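Local coordinates for protein ferredoxin--NADP reductase, apicoplast (Plasmodium falciparum, PDB 3JQR) that carries FAD and transfers electrons between ferredoxin and NADP(H) in the apicoplast, and may serve the last step of isoprenoid precursor synthesis, at residues A[55-60]-A[152-157]. The protein carries 1 engineered substitution. Residues are numbered along the deposited sequence; the frame is centred on the assembly and turned at random.
Sequences GIIPYY and YLTGAH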
ATOM      1  N   GLY A  55      -5.735   9.747  14.587  1.00 25.42           N
ATOM      2  CA  GLY A  55      -4.959   8.558  14.860  1.00 25.80           C
ATOM      3  C   GLY A  55      -5.553   7.800  16.023  1.00 26.57           C
ATOM      4  O   GLY A  55      -5.859   8.382  17.063  1.00 27.13           O
ATOM      5  N   ILE A  56      -5.736   6.498  15.839  1.00 26.93           N
ATOM      6  CA  ILE A  56      -6.149   5.625  16.921  1.00 27.94           C
ATOM      7  C   ILE A  56      -4.946   4.803  17.375  1.00 28.42           C
ATOM      8  O   ILE A  56      -4.288   4.162  16.557  1.00 29.19           O
ATOM      9  CB  ILE A  56      -7.274   4.674  16.470  1.00 28.21           C
ATOM     10  CG1 ILE A  56      -8.542   5.466  16.144  1.00 28.00           C
ATOM     11  CG2 ILE A  56      -7.548   3.624  17.536  1.00 28.64           C
ATOM     12  CD1 ILE A  56      -9.695   4.608  15.676  1.00 26.02           C
ATOM     13  N   ILE A  57      -4.647   4.832  18.672  1.00 28.97           N
ATOM     14  CA  ILE A  57      -3.577   4.001  19.223  1.00 28.57           C
ATOM     15  C   ILE A  57      -4.138   2.685  19.746  1.00 29.63           C
ATOM     16  O   ILE A  57      -4.830   2.660  20.759  1.00 29.45           O
ATOM     17  CB  ILE A  57      -2.832   4.700  20.374  1.00 27.98           C
ATOM     18  CG1 ILE A  57      -2.303   6.065  19.927  1.00 27.36           C
ATOM     19  CG2 ILE A  57      -1.690   3.824  20.878  1.00 27.37           C
ATOM     20  CD1 ILE A  57      -1.779   6.910  21.071  1.00 27.99           C
ATOM     21  N   PRO A  58      -3.843   1.577  19.053  1.00 31.25           N
ATOM     22  CA  PRO A  58      -4.345   0.291  19.516  1.00 32.54           C
ATOM     23  C   PRO A  58      -3.740  -0.117  20.860  1.00 34.72           C
ATOM     24  O   PRO A  58      -2.528  -0.009  21.056  1.00 34.82           O
ATOM     25  CB  PRO A  58      -3.902  -0.679  18.414  1.00 32.25           C
ATOM     26  CG  PRO A  58      -3.633   0.177  17.226  1.00 30.40           C
ATOM     27  CD  PRO A  58      -3.120   1.464  17.776  1.00 30.90           C
ATOM     28  N   TYR A  59      -4.599  -0.556  21.779  1.00 36.57           N
ATOM     29  CA  TYR A  59      -4.185  -1.135  23.061  1.00 37.76           C
ATOM     30  C   TYR A  59      -3.571  -0.162  24.067  1.00 39.39           C
ATOM     31  O   TYR A  59      -2.887  -0.588  24.998  1.00 40.01           O
ATOM     32  CB  TYR A  59      -3.229  -2.312  22.834  1.00 37.39           C
ATOM     33  CG  TYR A  59      -3.811  -3.394  21.958  1.00 35.90           C
ATOM     34  CD1 TYR A  59      -3.389  -3.554  20.648  1.00 34.32           C
ATOM     35  CD2 TYR A  59      -4.798  -4.243  22.437  1.00 34.99           C
ATOM     36  CE1 TYR A  59      -3.926  -4.536  19.841  1.00 34.28           C
ATOM     37  CE2 TYR A  59      -5.342  -5.228  21.638  1.00 33.35           C
ATOM     38  CZ  TYR A  59      -4.902  -5.370  20.343  1.00 31.62           C
ATOM     39  OH  TYR A  59      -5.442  -6.351  19.549  1.00 32.77           O
ATOM     40  N   TYR A  60      -3.810   1.135  23.897  1.00 41.04           N
ATOM     41  CA  TYR A  60      -3.231   2.123  24.808  1.00 42.22           C
ATOM     42  C   TYR A  60      -3.521   1.764  26.260  1.00 42.15           C
ATOM     43  O   TYR A  60      -4.657   1.446  26.608  1.00 43.03           O
ATOM     44  CB  TYR A  60      -3.759   3.527  24.507  1.00 42.63           C
ATOM     45  CG  TYR A  60      -2.980   4.634  25.190  1.00 44.17           C
ATOM     46  CD1 TYR A  60      -1.943   5.283  24.534  1.00 44.81           C
ATOM     47  CD2 TYR A  60      -3.281   5.029  26.489  1.00 44.75           C
ATOM     48  CE1 TYR A  60      -1.229   6.295  25.147  1.00 45.16           C
ATOM     49  CE2 TYR A  60      -2.569   6.042  27.111  1.00 44.61           C
ATOM     50  CZ  TYR A  60      -1.545   6.670  26.433  1.00 45.10           C
ATOM     51  OH  TYR A  60      -0.828   7.677  27.035  1.00 46.96           O
ATOM     52  N   TYR A 152      -8.052   5.929  22.515  1.00 30.89           N
ATOM     53  CA  TYR A 152      -7.143   7.065  22.602  1.00 29.78           C
ATOM     54  C   TYR A 152      -6.757   7.614  21.237  1.00 29.00           C
ATOM     55  O   TYR A 152      -6.299   6.879  20.364  1.00 28.97           O
ATOM     56  CB  TYR A 152      -5.913   6.690  23.430  1.00 30.18           C
ATOM     57  CG  TYR A 152      -6.271   6.331  24.853  1.00 29.68           C
ATOM     58  CD1 TYR A 152      -6.781   5.077  25.165  1.00 29.32           C
ATOM     59  CD2 TYR A 152      -6.123   7.253  25.881  1.00 30.72           C
ATOM     60  CE1 TYR A 152      -7.122   4.746  26.462  1.00 32.09           C
ATOM     61  CE2 TYR A 152      -6.461   6.933  27.187  1.00 30.98           C
ATOM     62  CZ  TYR A 152      -6.959   5.676  27.471  1.00 33.02           C
ATOM     63  OH  TYR A 152      -7.298   5.344  28.764  1.00 31.37           O
ATOM     64  N   LEU A 153      -6.943   8.919  21.064  1.00 28.15           N
ATOM     65  CA  LEU A 153      -6.798   9.540  19.756  1.00 27.96           C
ATOM     66  C   LEU A 153      -5.668  10.558  19.678  1.00 27.54           C
ATOM     67  O   LEU A 153      -5.405  11.292  20.629  1.00 27.32           O
ATOM     68  CB  LEU A 153      -8.114  10.203  19.336  1.00 27.82           C
ATOM     69  CG  LEU A 153      -9.293   9.272  19.057  1.00 26.52           C
ATOM     70  CD1 LEU A 153     -10.561  10.071  18.802  1.00 26.62           C
ATOM     71  CD2 LEU A 153      -8.985   8.372  17.873  1.00 29.50           C
ATOM     72  N   THR A 154      -5.009  10.585  18.525  1.00 27.20           N
ATOM     73  CA  THR A 154      -4.015  11.593  18.206  1.00 26.59           C
ATOM     74  C   THR A 154      -4.565  12.418  17.048  1.00 26.25           C
ATOM     75  O   THR A 154      -5.357  11.915  16.253  1.00 25.41           O
ATOM     76  CB  THR A 154      -2.691  10.945  17.754  1.00 27.56           C
ATOM     77  OG1 THR A 154      -2.843  10.412  16.431  1.00 26.74           O
ATOM     78  CG2 THR A 154      -2.287   9.825  18.700  1.00 28.15           C
ATOM     79  N   GLY A 155      -4.159  13.680  16.950  1.00 25.70           N
ATOM     80  CA  GLY A 155      -4.571  14.512  15.822  1.00 25.78           C
ATOM     81  C   GLY A 155      -4.863  15.956  16.184  1.00 26.16           C
ATOM     82  O   GLY A 155      -4.522  16.413  17.275  1.00 25.02           O
ATOM     83  N   ALA A 156      -5.490  16.684  15.263  1.00 26.63           N
ATOM     84  CA  ALA A 156      -5.874  16.144  13.964  1.00 27.19           C
ATOM     85  C   ALA A 156      -4.676  16.015  13.019  1.00 28.08           C
ATOM     86  O   ALA A 156      -3.629  16.623  13.244  1.00 27.85           O
ATOM     87  CB  ALA A 156      -6.953  17.014  13.333  1.00 26.89           C
ATOM     88  N   HIS A 157      -4.840  15.225  11.961  1.00 28.31           N
ATOM     89  CA  HIS A 157      -3.787  15.046  10.964  1.00 28.35           C
ATOM     90  C   HIS A 157      -4.298  15.311   9.551  1.00 29.04           C
ATOM     91  O   HIS A 157      -5.467  15.076   9.254  1.00 28.97           O
ATOM     92  CB  HIS A 157      -3.239  13.619  11.007  1.00 27.59           C
ATOM     93  CG  HIS A 157      -2.868  13.145  12.376  1.00 25.86           C
ATOM     94  ND1 HIS A 157      -1.753  13.600  13.046  1.00 25.65           N
ATOM     95  CD2 HIS A 157      -3.448  12.230  13.189  1.00 26.67           C
ATOM     96  CE1 HIS A 157      -1.670  12.998  14.218  1.00 26.91           C
ATOM     97  NE2 HIS A 157      -2.686  12.161  14.329  1.00 27.52           N
TER
HETATM   98  O   HOH W   1      -7.053   3.213  21.879  1.00 31.78           O
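Gly-55 and Thr-154 form an antiparallel hydrogen-bonded pair, Gly-55 N to Thr-154 O and Thr-154 N to Gly-55 O both 2.8 Å, and Ile-57 N extends the pattern with a straight bond to Tyr-152 O (3.1 Å). A water accepts from Tyr-152 N, standing where the second backbone bond of this pair would lie; its other leg, to Ile-57 O, is short and doubtful. The chain from Ile-57 to Tyr-60 then makes a type II beta turn, which brings the ring of Tyr-60 over one face of Tyr-152 in an offset stack, centroids 4.4 Å apart and planes at 28°; CD2 of Tyr-60 sits above the centre of the other ring. Arg-98 adds a cation-pi contact to Tyr-60. Ile-56 and Leu-153 lie side by side, CG1 against CD2 at a tight 3.4 Å. Turned to the other sheet face, Thr-154 holds OG1 between its backbone N and carbonyl carbon (chi1 73°), where it shares a 2.7 Å hydrogen bond with His-157 NE2 and packs 3.2 Å from Gly-55 CA. With ND1 bonded to Asn-8, the imidazole is gripped at both nitrogens, which fixes its rotation beside Leu-102 in the FAD-binding beta-barrel domain.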